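Local coordinates for protein malic enzyme (Entamoeba histolytica, PDB 3NV9) that probably catalyses the NADP-dependent oxidative decarboxylation of malate to pyruvate, and activates the drug metronidazole, as a deeply entangled dimer, at residues V93-D98 against A164-D169; G112-M117 against A132-I137; R157-F162 against E184-P189. All blocks are in the same frame, centred on the assembly; numbering follows the deposited sequence.

From the N terminus, the first contact segment met is on strand 92-97, and contact 1 waits until strand 164-167 returns to its side. Before then, contact 2 opens at 112-117 and closes at 132-137, so it falls wholly within the larger loop of contact 1. Contact 3 opens at 157-162, just before contact 1 closes, and ends at 184-189, so these two cross. Contacts 2 and 3 follow in series. All three serve one parallel sheet of order 131-136, 92-97, 164-167, 190-192: contact 1 joins its middle strands, contact 2 seats a helix against an outer strand, and contact 3 joins the turns leading into 164-167 and 190-192. Contacts 2 and 3 both touch the second subunit.

Contact 1 (V93-D98 against A164-D169); sequences VGVVSD and AINLED
V93 and N166 interlock on one face of a parallel strand pair, CG1 of V93 sitting over CB of N166 at 3.7 Å as the side chains cross. The evidence for the pairing is a run of backbone bonds alternating from strand to strand: G94 N to A164 O, N166 N to G94 O (2.8 Å), V96 N to N166 O, and E168 N to V96 O. The strand axes lie 4.7 Å apart and diverge by 30°, the usual twist. Further along the V93 face, CG1 of V95, anti to its backbone N (chi1 -174°), sits over CG of E168 at 3.6 Å, while V95 and N166 run side by side. On the other face G94 has no side chain; CG2 of I165 instead leans along the strand to CG2 of V96 (3.9 Å). Helix 148-158 covers this face through V155, helix 114-128 the opposite one through M117 and M124. At the C-terminal end S97 OG donates to E168 O at 2.8 Å, from above the carbonyl plane, and also bonds S99 N. Packing thus gives way to polarity. D169 N bonds D194 OD2, and the E168 carboxylate lies close to D193 and D194 with only a long, weak ion pair to K120, consistent with an acidic pocket; D169 OD1 there bonds a glycerol, probably from the crystallisation liquor.

Contact 2 (G112-M117 against A132-I137); sequences GGLGVM and AVPICI
C136 presses its sulfur against the start of helix 114-128, and the two segments meet by van der Waals packing alone, with one group around SG and another around P134. SG lies 3.6 Å from both G113 C and L114 N, so it touches main chain directly; G113 has no side chain to stand between them. With SG anti to its own carbonyl carbon (chi1 -75°), the same atom also reaches CG of M117 at 3.6 Å and CG of L114 at 4.1 Å. The second group is purely aliphatic and centres on P134. Its CB sits 3.6 Å from CB of M117, and CD2 of L114 comes to 4.2 Å from P134 CB, the two side chains crossing at about a right angle. Within 112-117, M117 N donates to G113 O at 2.9 Å, an i to i-4 backbone bond that brings L114 and M117 to the same side, facing the strand. Beyond P134 and C136, M117 packs on V95 and S97 of the next strand. The helix of the beta-alpha-beta unit 92-97, 114-128, 131-136 thus packs on one face of the sheet formed by its two strands, while I135 turns to helix 148-158 on the other face, and C136 O bonds T161 of the second subunit.

Contact 3 (R157-F162 against E184-P189); sequences RIQHTF and ESCDIP
OE1 of Q159 accepts the backbone N-H of D187 at 2.9 Å, and two angles support the bond: 172° at the hydrogen, and 163° at the oxygen, which puts the donor almost in line with the side-chain carbonyl. The reach comes from a first torsion of 83°, which sets CG between the backbone N and the carbonyl carbon, and from a chain extended beyond it. The other branch of the amide, NE2, bonds Q156 O, so both ends of the group are held and its rotation is fixed. C186, the first residue past helix 174-185, packs against the amide, its CA 3.4 Å from OE1 of Q159. The I188 side chain packs against the carbonyl oxygens of Q159 and F162, with F162 CB its apolar partner. Its CD1 touches Q159 O at 3.5 Å and CB of F162 at 3.9 Å, while CG2 lies 3.2 Å from F162 O. Both oxygens have donors: F162 O takes R89 NE, and Q159 O takes R89 NH2 and, within its own segment, F162 N, at 3.1 Å. Helices 148-158 and 174-185 are the crossovers of consecutive beta-alpha-beta units, from strand 131-136 to 164-167 and then from 164-167 to 190-192, and the contact joins the chain where these helices end and lead on to their strands in this parallel alpha/beta domain.

Contact 1 (V93-D98 against A164-D169)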
ATOM      1  N   VAL A  93      -5.709   0.591  -5.703  1.00 20.38           N
ATOM      2  CA  VAL A  93      -6.292  -0.728  -5.716  1.00 19.85           C
ATOM      3  C   VAL A  93      -5.609  -1.610  -4.683  1.00 20.51           C
ATOM      4  O   VAL A  93      -4.377  -1.575  -4.599  1.00 20.98           O
ATOM      5  CB  VAL A  93      -6.251  -1.359  -7.101  1.00 20.22           C
ATOM      6  CG1 VAL A  93      -6.655  -2.832  -7.034  1.00 15.54           C
ATOM      7  CG2 VAL A  93      -7.233  -0.554  -8.069  1.00 20.01           C
ATOM      8  N   GLY A  94      -6.399  -2.329  -3.857  1.00 19.07           N
ATOM      9  CA  GLY A  94      -5.836  -3.312  -2.915  1.00 19.42           C
ATOM     10  C   GLY A  94      -5.914  -4.723  -3.465  1.00 19.07           C
ATOM     11  O   GLY A  94      -6.965  -5.144  -3.886  1.00 19.24           O
ATOM     12  N   VAL A  95      -4.794  -5.420  -3.526  1.00 18.18           N
ATOM     13  CA  VAL A  95      -4.773  -6.771  -4.069  1.00 18.53           C
ATOM     14  C   VAL A  95      -4.857  -7.623  -2.817  1.00 19.54           C
ATOM     15  O   VAL A  95      -3.844  -7.821  -2.143  1.00 20.63           O
ATOM     16  CB  VAL A  95      -3.428  -7.058  -4.864  1.00 18.65           C
ATOM     17  CG1 VAL A  95      -3.410  -8.412  -5.594  1.00 13.55           C
ATOM     18  CG2 VAL A  95      -3.200  -5.965  -5.952  1.00 20.68           C
ATOM     19  N   VAL A  96      -6.063  -8.058  -2.489  1.00 19.50           N
ATOM     20  CA  VAL A  96      -6.393  -8.706  -1.223  1.00 20.80           C
ATOM     21  C   VAL A  96      -6.423 -10.212  -1.444  1.00 20.62           C
ATOM     22  O   VAL A  96      -7.086 -10.711  -2.349  1.00 20.68           O
ATOM     23  CB  VAL A  96      -7.758  -8.164  -0.626  1.00 20.86           C
ATOM     24  CG1 VAL A  96      -8.167  -8.911   0.684  1.00 20.14           C
ATOM     25  CG2 VAL A  96      -7.628  -6.694  -0.344  1.00 20.17           C
ATOM     26  N   SER A  97      -5.615 -10.915  -0.666  1.00 20.89           N
ATOM     27  CA  SER A  97      -5.578 -12.380  -0.721  1.00 20.78           C
ATOM     28  C   SER A  97      -5.343 -12.941   0.671  1.00 20.77           C
ATOM     29  O   SER A  97      -4.716 -12.276   1.486  1.00 21.33           O
ATOM     30  CB  SER A  97      -4.466 -12.858  -1.599  1.00 20.32           C
ATOM     31  OG  SER A  97      -4.542 -14.279  -1.741  1.00 22.37           O
ATOM     32  N   ASP A  98      -5.862 -14.136   0.940  1.00 20.39           N
ATOM     33  CA  ASP A  98      -5.540 -14.830   2.167  1.00 21.98           C
ATOM     34  C   ASP A  98      -4.523 -15.933   1.936  1.00 23.20           C
ATOM     35  O   ASP A  98      -4.200 -16.711   2.844  1.00 23.02           O
ATOM     36  CB  ASP A  98      -6.826 -15.288   2.921  1.00 22.47           C
ATOM     37  CG  ASP A  98      -7.601 -16.429   2.227  1.00 23.90           C
ATOM     38  OD1 ASP A  98      -8.589 -16.870   2.873  1.00 26.17           O
ATOM     39  OD2 ASP A  98      -7.257 -16.916   1.122  1.00 22.26           O
ATOM     40  N   ALA A 164     -10.718   0.679  -5.375  1.00 22.66           N
ATOM     41  CA  ALA A 164     -11.331  -0.618  -5.630  1.00 22.29           C
ATOM     42  C   ALA A 164     -10.634  -1.734  -4.873  1.00 23.19           C
ATOM     43  O   ALA A 164      -9.514  -1.547  -4.387  1.00 24.43           O
ATOM     44  CB  ALA A 164     -11.314  -0.936  -7.108  1.00 23.07           C
ATOM     45  N   ILE A 165     -11.274  -2.907  -4.815  1.00 21.19           N
ATOM     46  CA  ILE A 165     -10.627  -4.043  -4.242  1.00 21.17           C
ATOM     47  C   ILE A 165     -10.503  -5.157  -5.250  1.00 21.47           C
ATOM     48  O   ILE A 165     -11.474  -5.518  -5.910  1.00 20.77           O
ATOM     49  CB  ILE A 165     -11.388  -4.663  -3.006  1.00 21.89           C
ATOM     50  CG1 ILE A 165     -11.520  -3.666  -1.868  1.00 18.61           C
ATOM     51  CG2 ILE A 165     -10.733  -6.015  -2.618  1.00 19.90           C
ATOM     52  CD1 ILE A 165     -10.241  -3.168  -1.355  1.00 19.14           C
ATOM     53  N   ASN A 166      -9.299  -5.720  -5.326  1.00 21.20           N
ATOM     54  CA  ASN A 166      -9.025  -6.770  -6.274  1.00 21.30           C
ATOM     55  C   ASN A 166      -8.698  -8.039  -5.508  1.00 21.46           C
ATOM     56  O   ASN A 166      -7.533  -8.304  -5.165  1.00 22.05           O
ATOM     57  CB  ASN A 166      -7.897  -6.282  -7.215  1.00 21.13           C
ATOM     58  CG  ASN A 166      -7.363  -7.371  -8.123  1.00 21.11           C
ATOM     59  OD1 ASN A 166      -6.334  -7.986  -7.796  1.00 21.56           O
ATOM     60  ND2 ASN A 166      -8.028  -7.611  -9.268  1.00 15.75           N
ATOM     61  N   LEU A 167      -9.732  -8.820  -5.214  1.00 21.69           N
ATOM     62  CA  LEU A 167      -9.558 -10.120  -4.527  1.00 21.76           C
ATOM     63  C   LEU A 167      -8.771 -11.067  -5.420  1.00 21.78           C
ATOM     64  O   LEU A 167      -9.017 -11.144  -6.617  1.00 22.38           O
ATOM     65  CB  LEU A 167     -10.922 -10.761  -4.165  1.00 22.27           C
ATOM     66  CG  LEU A 167     -11.941  -9.907  -3.362  1.00 20.89           C
ATOM     67  CD1 LEU A 167     -13.356 -10.450  -3.478  1.00 18.70           C
ATOM     68  CD2 LEU A 167     -11.522  -9.806  -1.868  1.00 21.31           C
ATOM     69  N   GLU A 168      -7.830 -11.792  -4.836  1.00 21.90           N
ATOM     70  CA  GLU A 168      -7.097 -12.818  -5.559  1.00 22.65           C
ATOM     71  C   GLU A 168      -6.943 -14.099  -4.703  1.00 23.53           C
ATOM     72  O   GLU A 168      -6.741 -13.995  -3.483  1.00 21.92           O
ATOM     73  CB  GLU A 168      -5.672 -12.298  -5.847  1.00 23.26           C
ATOM     74  CG  GLU A 168      -5.546 -11.078  -6.771  1.00 23.50           C
ATOM     75  CD  GLU A 168      -5.686 -11.440  -8.237  1.00 25.64           C
ATOM     76  OE1 GLU A 168      -5.614 -10.496  -9.046  1.00 27.99           O
ATOM     77  OE2 GLU A 168      -5.857 -12.659  -8.582  1.00 25.89           O
ATOM     78  N   ASP A 169      -6.940 -15.262  -5.373  1.00 23.51           N
ATOM     79  CA  ASP A 169      -6.301 -16.480  -4.856  1.00 24.80           C
ATOM     80  C   ASP A 169      -6.866 -16.868  -3.458  1.00 24.72           C
ATOM     81  O   ASP A 169      -6.133 -17.116  -2.486  1.00 24.47           O
ATOM     82  CB  ASP A 169      -4.776 -16.292  -4.836  1.00 25.16           C
ATOM     83  CG  ASP A 169      -4.152 -16.226  -6.238  1.00 27.48           C
ATOM     84  OD1 ASP A 169      -4.888 -16.173  -7.236  1.00 30.39           O
ATOM     85  OD2 ASP A 169      -2.897 -16.214  -6.361  1.00 32.08           O
TER

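Contact 2 (G112-M117 against A132-I137)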
ATOM      1  N   GLY A 112       2.818 -15.988   2.160  1.00 20.39           N
ATOM      2  CA  GLY A 112       3.233 -16.730   0.945  1.00 18.45           C
ATOM      3  C   GLY A 112       2.687 -16.203  -0.375  1.00 18.91           C
ATOM      4  O   GLY A 112       3.286 -16.435  -1.466  1.00 18.64           O
ATOM      5  N   GLY A 113       1.561 -15.498  -0.312  1.00 17.83           N
ATOM      6  CA  GLY A 113       0.959 -14.889  -1.502  1.00 18.17           C
ATOM      7  C   GLY A 113       1.643 -13.584  -1.979  1.00 19.72           C
ATOM      8  O   GLY A 113       1.328 -13.099  -3.053  1.00 20.76           O
ATOM      9  N   LEU A 114       2.598 -13.049  -1.216  1.00 18.30           N
ATOM     10  CA  LEU A 114       3.226 -11.751  -1.520  1.00 18.43           C
ATOM     11  C   LEU A 114       3.910 -11.669  -2.908  1.00 18.81           C
ATOM     12  O   LEU A 114       3.853 -10.627  -3.527  1.00 19.10           O
ATOM     13  CB  LEU A 114       4.252 -11.391  -0.444  1.00 15.26           C
ATOM     14  CG  LEU A 114       3.635 -10.803   0.813  1.00 17.53           C
ATOM     15  CD1 LEU A 114       4.590 -10.990   1.981  1.00 16.00           C
ATOM     16  CD2 LEU A 114       3.239  -9.301   0.658  1.00 16.18           C
ATOM     17  N   GLY A 115       4.577 -12.744  -3.354  1.00 20.02           N
ATOM     18  CA  GLY A 115       5.251 -12.785  -4.646  1.00 19.53           C
ATOM     19  C   GLY A 115       4.244 -12.538  -5.722  1.00 20.54           C
ATOM     20  O   GLY A 115       4.426 -11.661  -6.583  1.00 22.05           O
ATOM     21  N   VAL A 116       3.140 -13.271  -5.680  1.00 20.96           N
ATOM     22  CA  VAL A 116       2.108 -13.173  -6.731  1.00 19.58           C
ATOM     23  C   VAL A 116       1.346 -11.843  -6.634  1.00 20.12           C
ATOM     24  O   VAL A 116       1.070 -11.205  -7.662  1.00 20.71           O
ATOM     25  CB  VAL A 116       1.146 -14.372  -6.646  1.00 20.27           C
ATOM     26  CG1 VAL A 116      -0.140 -14.158  -7.501  1.00 18.55           C
ATOM     27  CG2 VAL A 116       1.881 -15.669  -7.064  1.00 19.24           C
ATOM     28  N   MET A 117       1.017 -11.391  -5.419  1.00 19.03           N
ATOM     29  CA  MET A 117       0.216 -10.147  -5.288  1.00 19.69           C
ATOM     30  C   MET A 117       1.052  -8.919  -5.597  1.00 18.35           C
ATOM     31  O   MET A 117       0.534  -7.928  -6.092  1.00 17.93           O
ATOM     32  CB  MET A 117      -0.453 -10.004  -3.896  1.00 19.85           C
ATOM     33  CG  MET A 117      -1.202 -11.244  -3.410  1.00 22.60           C
ATOM     34  SD  MET A 117      -2.392 -11.821  -4.628  1.00 23.91           S
ATOM     35  CE  MET A 117      -2.178 -13.594  -4.493  1.00 14.22           C
ATOM     36  N   ALA A 132      -1.307   0.237  -6.924  1.00 20.95           N
ATOM     37  CA  ALA A 132      -1.868  -0.945  -6.263  1.00 20.10           C
ATOM     38  C   ALA A 132      -0.808  -1.535  -5.334  1.00 21.60           C
ATOM     39  O   ALA A 132       0.389  -1.397  -5.596  1.00 21.39           O
ATOM     40  CB  ALA A 132      -2.301  -1.915  -7.250  1.00 19.03           C
ATOM     41  N   VAL A 133      -1.237  -2.105  -4.207  1.00 21.14           N
ATOM     42  CA  VAL A 133      -0.310  -2.754  -3.345  1.00 21.68           C
ATOM     43  C   VAL A 133      -0.817  -4.145  -2.908  1.00 21.35           C
ATOM     44  O   VAL A 133      -1.999  -4.377  -2.797  1.00 20.64           O
ATOM     45  CB  VAL A 133       0.099  -1.902  -2.127  1.00 23.00           C
ATOM     46  CG1 VAL A 133       1.014  -0.759  -2.553  1.00 22.42           C
ATOM     47  CG2 VAL A 133      -1.077  -1.465  -1.321  1.00 21.23           C
ATOM     48  N   PRO A 134       0.109  -5.081  -2.692  1.00 21.16           N
ATOM     49  CA  PRO A 134      -0.358  -6.364  -2.147  1.00 20.89           C
ATOM     50  C   PRO A 134      -0.969  -6.163  -0.729  1.00 21.96           C
ATOM     51  O   PRO A 134      -0.442  -5.350   0.081  1.00 21.43           O
ATOM     52  CB  PRO A 134       0.917  -7.215  -2.124  1.00 21.38           C
ATOM     53  CG  PRO A 134       2.082  -6.227  -2.240  1.00 21.23           C
ATOM     54  CD  PRO A 134       1.572  -4.912  -2.668  1.00 19.64           C
ATOM     55  N   ILE A 135      -2.098  -6.839  -0.438  1.00 21.71           N
ATOM     56  CA  ILE A 135      -2.626  -6.898   0.941  1.00 20.00           C
ATOM     57  C   ILE A 135      -2.845  -8.339   1.285  1.00 20.04           C
ATOM     58  O   ILE A 135      -3.910  -8.855   1.054  1.00 20.13           O
ATOM     59  CB  ILE A 135      -3.955  -6.153   1.076  1.00 20.80           C
ATOM     60  CG1 ILE A 135      -3.810  -4.696   0.628  1.00 19.99           C
ATOM     61  CG2 ILE A 135      -4.526  -6.203   2.535  1.00 16.64           C
ATOM     62  CD1 ILE A 135      -3.126  -3.787   1.648  1.00 14.22           C
ATOM     63  N   CYS A 136      -1.803  -9.003   1.774  1.00 21.38           N
ATOM     64  CA  CYS A 136      -1.856 -10.450   2.157  1.00 21.28           C
ATOM     65  C   CYS A 136      -2.217 -10.604   3.647  1.00 21.42           C
ATOM     66  O   CYS A 136      -1.552 -10.067   4.511  1.00 21.54           O
ATOM     67  CB  CYS A 136      -0.519 -11.134   1.850  1.00 20.91           C
ATOM     68  SG  CYS A 136      -0.336 -11.398   0.113  1.00 23.71           S
ATOM     69  N   ILE A 137      -3.306 -11.298   3.932  1.00 22.54           N
ATOM     70  CA  ILE A 137      -3.846 -11.339   5.286  1.00 22.67           C
ATOM     71  C   ILE A 137      -3.959 -12.750   5.757  1.00 22.32           C
ATOM     72  O   ILE A 137      -4.005 -13.690   4.954  1.00 21.57           O
ATOM     73  CB  ILE A 137      -5.243 -10.732   5.364  1.00 22.90           C
ATOM     74  CG1 ILE A 137      -6.288 -11.652   4.647  1.00 24.43           C
ATOM     75  CG2 ILE A 137      -5.215  -9.262   4.855  1.00 23.57           C
ATOM     76  CD1 ILE A 137      -7.768 -11.112   4.659  1.00 23.96           C
TER

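Contact 3 (R157-F162 against E184-P189)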
ATOM      1  N   ARG A 157     -13.522  -2.923   6.631  1.00 26.77           N
ATOM      2  CA  ARG A 157     -12.791  -1.937   7.418  1.00 26.03           C
ATOM      3  C   ARG A 157     -11.780  -1.136   6.579  1.00 26.11           C
ATOM      4  O   ARG A 157     -11.599   0.074   6.810  1.00 25.76           O
ATOM      5  CB  ARG A 157     -12.113  -2.606   8.598  1.00 26.45           C
ATOM      6  CG  ARG A 157     -13.097  -3.149   9.660  1.00 26.96           C
ATOM      7  CD  ARG A 157     -12.384  -3.500  10.976  1.00 30.55           C
ATOM      8  NE  ARG A 157     -13.281  -4.264  11.855  1.00 32.44           N
ATOM      9  CZ  ARG A 157     -14.281  -3.739  12.583  1.00 33.48           C
ATOM     10  NH1 ARG A 157     -14.504  -2.423  12.574  1.00 30.64           N
ATOM     11  NH2 ARG A 157     -15.071  -4.534  13.311  1.00 28.72           N
ATOM     12  N   ILE A 158     -11.170  -1.801   5.583  1.00 24.79           N
ATOM     13  CA  ILE A 158     -10.049  -1.225   4.828  1.00 23.32           C
ATOM     14  C   ILE A 158     -10.492  -0.490   3.578  1.00 23.19           C
ATOM     15  O   ILE A 158      -9.753   0.318   3.053  1.00 22.55           O
ATOM     16  CB  ILE A 158      -8.995  -2.280   4.443  1.00 22.84           C
ATOM     17  CG1 ILE A 158      -7.590  -1.656   4.344  1.00 19.60           C
ATOM     18  CG2 ILE A 158      -9.414  -3.050   3.160  1.00 20.37           C
ATOM     19  CD1 ILE A 158      -6.472  -2.770   4.077  1.00 20.17           C
ATOM     20  N   GLN A 159     -11.729  -0.747   3.156  1.00 24.65           N
ATOM     21  CA  GLN A 159     -12.288  -0.198   1.941  1.00 25.70           C
ATOM     22  C   GLN A 159     -12.109   1.302   1.833  1.00 25.99           C
ATOM     23  O   GLN A 159     -12.120   1.851   0.725  1.00 26.64           O
ATOM     24  CB  GLN A 159     -13.782  -0.485   1.879  1.00 27.25           C
ATOM     25  CG  GLN A 159     -14.612   0.508   2.645  1.00 27.27           C
ATOM     26  CD  GLN A 159     -16.081   0.171   2.543  1.00 30.55           C
ATOM     27  OE1 GLN A 159     -16.722   0.495   1.572  1.00 28.20           O
ATOM     28  NE2 GLN A 159     -16.609  -0.502   3.550  1.00 29.29           N
ATOM     29  N   HIS A 160     -11.977   1.959   2.987  1.00 25.65           N
ATOM     30  CA  HIS A 160     -11.883   3.410   3.065  1.00 25.58           C
ATOM     31  C   HIS A 160     -10.576   3.980   2.544  1.00 25.11           C
ATOM     32  O   HIS A 160     -10.475   5.189   2.293  1.00 24.02           O
ATOM     33  CB  HIS A 160     -12.173   3.876   4.487  1.00 24.87           C
ATOM     34  CG  HIS A 160     -13.547   3.512   4.916  1.00 26.69           C
ATOM     35  ND1 HIS A 160     -13.829   2.333   5.588  1.00 30.41           N
ATOM     36  CD2 HIS A 160     -14.734   4.111   4.684  1.00 26.58           C
ATOM     37  CE1 HIS A 160     -15.133   2.230   5.749  1.00 29.01           C
ATOM     38  NE2 HIS A 160     -15.701   3.298   5.215  1.00 28.79           N
ATOM     39  N   THR A 161      -9.603   3.081   2.373  1.00 25.05           N
ATOM     40  CA  THR A 161      -8.302   3.408   1.840  1.00 24.59           C
ATOM     41  C   THR A 161      -8.308   3.384   0.299  1.00 23.91           C
ATOM     42  O   THR A 161      -7.453   4.008  -0.340  1.00 22.58           O
ATOM     43  CB  THR A 161      -7.273   2.366   2.413  1.00 25.99           C
ATOM     44  OG1 THR A 161      -7.175   2.572   3.827  1.00 27.65           O
ATOM     45  CG2 THR A 161      -5.869   2.496   1.801  1.00 22.72           C
ATOM     46  N   PHE A 162      -9.249   2.637  -0.288  1.00 22.70           N
ATOM     47  CA  PHE A 162      -9.105   2.200  -1.689  1.00 21.84           C
ATOM     48  C   PHE A 162     -10.225   2.665  -2.610  1.00 21.64           C
ATOM     49  O   PHE A 162     -11.340   2.977  -2.153  1.00 20.29           O
ATOM     50  CB  PHE A 162      -8.962   0.663  -1.797  1.00 21.06           C
ATOM     51  CG  PHE A 162      -7.694   0.132  -1.219  1.00 21.72           C
ATOM     52  CD1 PHE A 162      -6.493   0.205  -1.935  1.00 23.06           C
ATOM     53  CD2 PHE A 162      -7.678  -0.427   0.041  1.00 21.62           C
ATOM     54  CE1 PHE A 162      -5.333  -0.274  -1.386  1.00 24.24           C
ATOM     55  CE2 PHE A 162      -6.513  -0.914   0.604  1.00 25.26           C
ATOM     56  CZ  PHE A 162      -5.326  -0.828  -0.110  1.00 25.77           C
ATOM     57  N   GLU A 184     -21.768  -5.996  -2.549  1.00 33.19           N
ATOM     58  CA  GLU A 184     -23.019  -5.302  -2.245  1.00 33.99           C
ATOM     59  C   GLU A 184     -22.825  -4.349  -1.118  1.00 34.52           C
ATOM     60  O   GLU A 184     -23.398  -3.235  -1.139  1.00 35.41           O
ATOM     61  CB  GLU A 184     -24.163  -6.294  -1.989  1.00 34.06           C
ATOM     62  CG  GLU A 184     -24.483  -7.139  -3.248  1.00 36.47           C
ATOM     63  CD  GLU A 184     -24.910  -6.283  -4.489  1.00 41.53           C
ATOM     64  OE1 GLU A 184     -25.373  -5.111  -4.321  1.00 40.80           O
ATOM     65  OE2 GLU A 184     -24.781  -6.801  -5.634  1.00 44.79           O
ATOM     66  N   SER A 185     -21.971  -4.716  -0.162  1.00 34.88           N
ATOM     67  CA  SER A 185     -21.800  -3.839   0.994  1.00 35.26           C
ATOM     68  C   SER A 185     -20.812  -2.694   0.884  1.00 35.91           C
ATOM     69  O   SER A 185     -20.950  -1.726   1.640  1.00 36.08           O
ATOM     70  CB  SER A 185     -21.533  -4.625   2.293  1.00 36.20           C
ATOM     71  OG  SER A 185     -20.528  -5.593   2.140  1.00 37.44           O
ATOM     72  N   CYS A 186     -19.781  -2.807   0.031  1.00 35.03           N
ATOM     73  CA  CYS A 186     -18.730  -1.789   0.039  1.00 33.53           C
ATOM     74  C   CYS A 186     -19.135  -0.659  -0.880  1.00 32.75           C
ATOM     75  O   CYS A 186     -19.907  -0.866  -1.781  1.00 32.11           O
ATOM     76  CB  CYS A 186     -17.374  -2.403  -0.345  1.00 33.60           C
ATOM     77  SG  CYS A 186     -16.773  -3.631   0.891  1.00 32.96           S
ATOM     78  N   ASP A 187     -18.630   0.535  -0.620  1.00 32.25           N
ATOM     79  CA  ASP A 187     -18.959   1.746  -1.364  1.00 32.51           C
ATOM     80  C   ASP A 187     -17.996   1.997  -2.560  1.00 31.27           C
ATOM     81  O   ASP A 187     -18.111   2.999  -3.278  1.00 32.26           O
ATOM     82  CB  ASP A 187     -19.035   2.950  -0.407  1.00 32.66           C
ATOM     83  CG  ASP A 187     -20.375   2.978   0.437  1.00 39.47           C
ATOM     84  OD1 ASP A 187     -21.424   2.374   0.031  1.00 41.97           O
ATOM     85  OD2 ASP A 187     -20.387   3.610   1.528  1.00 43.07           O
ATOM     86  N   ILE A 188     -17.064   1.063  -2.730  1.00 29.50           N
ATOM     87  CA  ILE A 188     -16.182   0.896  -3.883  1.00 27.83           C
ATOM     88  C   ILE A 188     -16.462  -0.470  -4.551  1.00 26.43           C
ATOM     89  O   ILE A 188     -17.055  -1.356  -3.948  1.00 25.54           O
ATOM     90  CB  ILE A 188     -14.670   1.000  -3.528  1.00 27.44           C
ATOM     91  CG1 ILE A 188     -14.271  -0.083  -2.516  1.00 29.17           C
ATOM     92  CG2 ILE A 188     -14.355   2.393  -3.031  1.00 28.03           C
ATOM     93  CD1 ILE A 188     -12.797  -0.068  -2.084  1.00 29.63           C
ATOM     94  N   PRO A 189     -16.091  -0.612  -5.830  1.00 25.13           N
ATOM     95  CA  PRO A 189     -16.173  -1.887  -6.520  1.00 25.04           C
ATOM     96  C   PRO A 189     -15.235  -2.968  -5.953  1.00 24.50           C
ATOM     97  O   PRO A 189     -14.031  -2.715  -5.759  1.00 22.75           O
ATOM     98  CB  PRO A 189     -15.720  -1.542  -7.961  1.00 24.76           C
ATOM     99  CG  PRO A 189     -14.872  -0.363  -7.801  1.00 24.58           C
ATOM    100  CD  PRO A 189     -15.575   0.445  -6.710  1.00 24.94           C
TER